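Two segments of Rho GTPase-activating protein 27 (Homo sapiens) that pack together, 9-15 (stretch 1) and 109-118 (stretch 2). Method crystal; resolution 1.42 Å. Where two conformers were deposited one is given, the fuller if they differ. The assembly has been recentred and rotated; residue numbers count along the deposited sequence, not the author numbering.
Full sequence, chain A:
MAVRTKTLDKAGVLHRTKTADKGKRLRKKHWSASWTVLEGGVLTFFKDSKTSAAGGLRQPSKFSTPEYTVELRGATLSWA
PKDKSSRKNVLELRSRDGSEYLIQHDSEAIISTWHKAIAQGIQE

Stretch 1 (9-15) DKAGVLH
Stretch 2 109-118: AIISTWHKAI

Residues 109-118 form one stretch of a longer α-helix, and residues 10-15 form an extended strand that crosses it nearly antiparallel, at 146° between N-to-C directions, with the axes 10.0 Å apart at closest approach. Leu14 CA lies 8.6 Å from Ile111 CA, and Lys10 CA lies 7.2 Å from Ala117 CA. Strand alternation turns CB of Lys10 and Leu14 toward the helix and CB of Ala11 and Val13 away from it. No direct hydrogen bond joins the stretches; the contact rests on side-chain packing and a bridging water.

The helix keeps phi near -65° and psi near -43°, with regular i to i+4 bonds from Thr113 N to Ala109 O (3.0 Å) through Ile118 N to Trp114 O (2.9 Å). Ala109 lies out of reach of the strand. Ile110 (chi1 m, chi2 m) points sideways, yet its CG2 lies 3.8 Å from Leu14 CD2, a suitable apolar neighbour for a buried leucine. Ile111, also m and m, starts sideways, but its end comes nearer, with CD1 4.4 Å from Leu14 CD2.

Ser112 is out of reach. Thr113, with chi1 at 65° (p), donates from OG1 to Ile110 O at 2.9 Å, so its hydroxyl is tied back to the helix backbone. Thr113 OG1 also accepts a bond from a water at 2.8 Å, and the water accepts one from Lys10 NZ at 2.7 Å. A small polar residue thus serves the lysine through solvent, while Lys10 CE packs 3.6 Å from Thr113 OG1.

Trp114 is the centre of the contact. Its chi1 of -85° (m) and chi2 of 96° bring the indole between two strand side chains. Lys10 (t, t, t, then chi4 at 65°, p) lays CE over one face, 3.7 Å from the centroid of the Trp114 five-membered ring; Leu14 (m, t) sets CD1 over the opposite face, 3.6 Å from that centroid. Both are CH-π contacts close to the ring normal. Lys10 NZ is 5.0 Å from the centroid of the Trp114 five-membered ring, at most a weak cation-π attraction. At the ring edge, Trp114 CZ2 approaches Ala11 C at 3.7 Å and Gly12 N at 3.5 Å, so the indole reaches the strand backbone between its two flanking side chains.

His115 and Lys116 are out of reach. Ala117 points toward the strand, and its CB meets Lys10 CD at 4.0 Å; this short side chain lies beside the lysine's aliphatic portion. Ile118 (m, t) makes no contact.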

# COMPACT_ATOMS: atom_id res chain seq x y z
N ASP A 9 -4.54 -8.69 15.89
CA ASP A 9 -3.17 -9.26 15.88
C ASP A 9 -2.65 -9.28 14.46
O ASP A 9 -3.40 -9.17 13.52
CB ASP A 9 -3.18 -10.64 16.47
CG ASP A 9 -3.74 -10.65 17.90
OD1 ASP A 9 -3.69 -9.57 18.60
OD2 ASP A 9 -4.23 -11.72 18.31
N LYS A 10 -1.33 -9.36 14.34
CA LYS A 10 -0.71 -9.19 13.04
C LYS A 10 0.68 -9.81 13.08
O LYS A 10 1.32 -9.82 14.11
CB LYS A 10 -0.62 -7.70 12.71
CG LYS A 10 -0.44 -7.43 11.26
CD LYS A 10 -0.62 -5.91 11.01
CE LYS A 10 -0.50 -5.57 9.54
NZ LYS A 10 -1.58 -6.15 8.73
N ALA A 11 1.17 -10.24 11.94
CA ALA A 11 2.52 -10.75 11.82
C ALA A 11 3.02 -10.47 10.41
O ALA A 11 2.25 -10.54 9.43
CB ALA A 11 2.56 -12.31 12.15
N GLY A 12 4.30 -10.14 10.31
CA GLY A 12 4.92 -9.80 9.04
C GLY A 12 6.39 -9.44 9.16
O GLY A 12 6.89 -9.30 10.27
N VAL A 13 7.09 -9.33 8.04
CA VAL A 13 8.45 -8.89 8.09
C VAL A 13 8.53 -7.35 8.04
O VAL A 13 7.95 -6.73 7.15
CB VAL A 13 9.31 -9.56 7.00
CG1 VAL A 13 10.73 -8.96 7.04
CG2 VAL A 13 9.33 -11.08 7.15
N LEU A 14 9.25 -6.76 8.99
CA LEU A 14 9.47 -5.33 9.08
C LEU A 14 10.93 -5.03 9.32
O LEU A 14 11.66 -5.84 9.90
CB LEU A 14 8.66 -4.69 10.22
CG LEU A 14 7.14 -4.74 10.04
CD1 LEU A 14 6.43 -4.30 11.33
CD2 LEU A 14 6.71 -3.91 8.85
N HIS A 15 11.35 -3.83 8.95
CA HIS A 15 12.64 -3.31 9.34
C HIS A 15 12.50 -2.60 10.68
O HIS A 15 11.51 -1.90 10.95
CB HIS A 15 13.18 -2.39 8.28
CG HIS A 15 13.44 -3.08 7.01
ND1 HIS A 15 14.70 -3.44 6.61
CD2 HIS A 15 12.61 -3.43 6.01
CE1 HIS A 15 14.63 -4.02 5.42
NE2 HIS A 15 13.36 -4.05 5.04
N ALA A 109 1.74 1.45 2.71
CA ALA A 109 0.52 0.77 3.08
C ALA A 109 0.78 -0.27 4.16
O ALA A 109 0.02 -0.42 5.11
CB ALA A 109 -0.17 0.17 1.87
N ILE A 110 1.87 -1.02 4.03
CA ILE A 110 2.30 -1.96 5.10
C ILE A 110 2.42 -1.19 6.42
O ILE A 110 1.91 -1.60 7.44
CB ILE A 110 3.67 -2.64 4.73
CG1 ILE A 110 3.48 -3.61 3.57
CG2 ILE A 110 4.33 -3.30 5.97
CD1 ILE A 110 2.58 -4.72 3.86
N ILE A 111 3.17 -0.11 6.38
CA ILE A 111 3.43 0.66 7.62
C ILE A 111 2.15 1.25 8.20
O ILE A 111 1.94 1.20 9.40
CB ILE A 111 4.52 1.71 7.37
CG1 ILE A 111 5.89 0.99 7.36
CG2 ILE A 111 4.52 2.88 8.38
CD1 ILE A 111 6.37 0.52 8.77
N SER A 112 1.27 1.79 7.37
CA SER A 112 0.02 2.36 7.92
C SER A 112 -0.84 1.30 8.58
O SER A 112 -1.43 1.52 9.62
CB SER A 112 -0.73 3.09 6.81
OG SER A 112 -1.95 3.63 7.30
N THR A 113 -0.91 0.13 7.95
CA THR A 113 -1.69 -0.95 8.53
C THR A 113 -1.06 -1.43 9.87
O THR A 113 -1.79 -1.78 10.80
CB THR A 113 -1.93 -2.13 7.58
OG1 THR A 113 -0.69 -2.77 7.25
CG2 THR A 113 -2.68 -1.63 6.30
N TRP A 114 0.25 -1.46 9.95
CA TRP A 114 0.91 -1.75 11.22
C TRP A 114 0.69 -0.67 12.27
O TRP A 114 0.51 -0.96 13.45
CB TRP A 114 2.41 -2.03 11.03
CG TRP A 114 2.69 -3.45 10.67
CD1 TRP A 114 2.87 -3.97 9.43
CD2 TRP A 114 2.84 -4.52 11.58
NE1 TRP A 114 3.12 -5.31 9.50
CE2 TRP A 114 3.11 -5.69 10.81
CE3 TRP A 114 2.79 -4.63 12.98
CZ2 TRP A 114 3.35 -6.92 11.38
CZ3 TRP A 114 3.03 -5.89 13.54
CH2 TRP A 114 3.29 -7.00 12.74
N HIS A 115 0.70 0.59 11.86
CA HIS A 115 0.38 1.65 12.77
C HIS A 115 -0.98 1.43 13.38
O HIS A 115 -1.14 1.53 14.60
CB HIS A 115 0.46 2.99 12.03
CG HIS A 115 0.10 4.16 12.87
ND1 HIS A 115 -1.19 4.43 13.24
CD2 HIS A 115 0.87 5.12 13.45
CE1 HIS A 115 -1.20 5.49 14.03
NE2 HIS A 115 0.03 5.95 14.14
N LYS A 116 -1.97 1.11 12.55
CA LYS A 116 -3.33 0.86 13.03
C LYS A 116 -3.39 -0.25 14.06
O LYS A 116 -4.02 -0.13 15.10
CB LYS A 116 -4.26 0.56 11.86
CG LYS A 116 -5.73 0.55 12.21
CD LYS A 116 -6.58 0.32 10.94
CE LYS A 116 -8.07 0.32 11.28
NZ LYS A 116 -8.85 -0.14 10.14
N ALA A 117 -2.67 -1.34 13.78
CA ALA A 117 -2.69 -2.50 14.67
C ALA A 117 -2.01 -2.16 16.00
O ALA A 117 -2.50 -2.52 17.09
CB ALA A 117 -2.08 -3.72 13.98
N ILE A 118 -0.84 -1.55 15.93
CA ILE A 118 -0.11 -1.18 17.15
C ILE A 118 -0.87 -0.16 17.96
O ILE A 118 -0.96 -0.28 19.19
CB ILE A 118 1.33 -0.66 16.81
CG1 ILE A 118 2.18 -1.76 16.15
CG2 ILE A 118 2.05 -0.12 18.06
CD1 ILE A 118 3.42 -1.24 15.42
O HOH W 1 -1.35 -5.28 6.14